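CopN (Chlamydia pneumoniae, PDB 4NRH) probably acts as a type III secretion gatekeeper, binding a chaperone in a complex that directs translocator secretion. Local coordinates at residues A[161-166]-A[187-192]. Sequence-based numbering, arbitrary orientation.
Sequences FLMKGM and TETRNL
The hydroxyl of Thr189 is hydrogen-bonded to the carbonyl of Leu185 one turn earlier in its own helix, and the methyl CE of Met166 meets it tip to tip, 3.6 Å from Thr189 OG1. That bond satisfies the hydroxyl of a buried residue, while the threonine methyl faces helix 152-172: Thr189 CG2 lies anti to the backbone N and rests 3.6 Å from Met163 SD, the two side chains sliding past each other in opposite directions. Leu162 CB is 4.4 Å from Thr189 CG2. Met163 is bent at both chi2 (-69°) and chi3 (-64°), and it crosses the Arg190 chain, extended from CG to NE, at about a right angle. The Met163 methyl sits over one face of the guanidinium, offset toward the rim, with Met163 CE 3.7 Å from Arg190 NE. The same NE forms a salt bridge with Asp24 of the SycD chaperone chain, which also packs on Met163, so this flank continues into the complex interface. Leu142 of helix 139-149 also packs against Thr189. With axes 10.2 Å apart and running at 162°, the segments form an antiparallel helix pair in an all-helical gatekeeper fold, joined by van der Waals packing, largely of methionine side chains.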
# COMPACT_ATOMS: atom_id res chain seq x y z
N PHE A 161 8.64 10.44 2.11
CA PHE A 161 8.60 11.72 2.82
C PHE A 161 7.17 12.17 3.06
O PHE A 161 6.83 12.65 4.14
CB PHE A 161 9.36 12.80 2.04
CG PHE A 161 9.05 14.20 2.50
CD1 PHE A 161 9.50 14.64 3.74
CD2 PHE A 161 8.32 15.06 1.72
CE1 PHE A 161 9.22 15.92 4.18
CE2 PHE A 161 8.03 16.34 2.15
CZ PHE A 161 8.48 16.77 3.38
N LEU A 162 6.33 12.01 2.04
CA LEU A 162 4.92 12.38 2.12
C LEU A 162 4.21 11.56 3.19
O LEU A 162 3.42 12.10 3.97
CB LEU A 162 4.24 12.18 0.77
CG LEU A 162 4.67 13.13 -0.35
CD1 LEU A 162 3.89 12.84 -1.63
CD2 LEU A 162 4.49 14.59 0.07
N MET A 163 4.49 10.26 3.23
CA MET A 163 3.91 9.37 4.22
C MET A 163 4.36 9.73 5.63
O MET A 163 3.57 9.71 6.57
CB MET A 163 4.27 7.91 3.92
CG MET A 163 3.64 7.37 2.65
SD MET A 163 1.85 7.17 2.80
CE MET A 163 1.76 5.93 4.09
N LYS A 164 5.64 10.06 5.76
CA LYS A 164 6.21 10.43 7.05
C LYS A 164 5.57 11.72 7.58
O LYS A 164 5.25 11.82 8.76
CB LYS A 164 7.73 10.60 6.94
CG LYS A 164 8.39 11.18 8.18
CD LYS A 164 8.37 10.19 9.33
CE LYS A 164 9.08 10.75 10.55
NZ LYS A 164 9.08 9.79 11.69
N GLY A 165 5.39 12.68 6.68
CA GLY A 165 4.75 13.94 7.03
C GLY A 165 3.31 13.76 7.45
O GLY A 165 2.86 14.37 8.42
N MET A 166 2.57 12.92 6.72
CA MET A 166 1.16 12.70 7.00
C MET A 166 0.98 11.91 8.30
O MET A 166 0.01 12.13 9.04
CB MET A 166 0.48 11.98 5.84
CG MET A 166 0.24 12.87 4.63
SD MET A 166 -0.46 12.01 3.20
CE MET A 166 0.67 10.64 3.05
N THR A 187 -3.82 6.57 2.13
CA THR A 187 -4.28 5.45 1.32
C THR A 187 -3.92 5.65 -0.14
O THR A 187 -3.40 4.74 -0.79
CB THR A 187 -5.81 5.24 1.45
OG1 THR A 187 -6.14 4.89 2.80
CG2 THR A 187 -6.28 4.14 0.51
N GLU A 188 -4.19 6.84 -0.66
CA GLU A 188 -3.87 7.18 -2.04
C GLU A 188 -2.37 7.18 -2.30
O GLU A 188 -1.91 6.78 -3.37
CB GLU A 188 -4.46 8.55 -2.41
CG GLU A 188 -5.98 8.59 -2.45
CD GLU A 188 -6.57 7.59 -3.44
OE1 GLU A 188 -5.91 7.27 -4.45
OE2 GLU A 188 -7.71 7.13 -3.20
N THR A 189 -1.60 7.62 -1.31
CA THR A 189 -0.15 7.67 -1.44
C THR A 189 0.44 6.25 -1.40
O THR A 189 1.42 5.96 -2.09
CB THR A 189 0.49 8.52 -0.32
OG1 THR A 189 -0.06 9.84 -0.36
CG2 THR A 189 2.00 8.61 -0.51
N ARG A 190 -0.17 5.38 -0.61
CA ARG A 190 0.20 3.97 -0.60
C ARG A 190 -0.07 3.34 -1.97
O ARG A 190 0.72 2.52 -2.45
CB ARG A 190 -0.54 3.20 0.49
CG ARG A 190 -0.04 3.50 1.90
CD ARG A 190 -0.76 2.64 2.93
NE ARG A 190 -0.17 2.78 4.26
CZ ARG A 190 -0.75 3.41 5.27
NH1 ARG A 190 -1.94 3.97 5.12
NH2 ARG A 190 -0.13 3.49 6.45
N ASN A 191 -1.19 3.72 -2.58
CA ASN A 191 -1.51 3.27 -3.93
C ASN A 191 -0.50 3.79 -4.94
O ASN A 191 -0.17 3.11 -5.91
CB ASN A 191 -2.92 3.71 -4.32
CG ASN A 191 -3.99 3.01 -3.50
OD1 ASN A 191 -3.72 2.03 -2.81
ND2 ASN A 191 -5.22 3.52 -3.57
N LEU A 192 -0.03 5.02 -4.72
CA LEU A 192 1.01 5.60 -5.56
C LEU A 192 2.29 4.78 -5.49
O LEU A 192 2.92 4.51 -6.51
CB LEU A 192 1.29 7.05 -5.14
CG LEU A 192 2.47 7.73 -5.85
CD1 LEU A 192 2.25 7.74 -7.36
CD2 LEU A 192 2.69 9.13 -5.32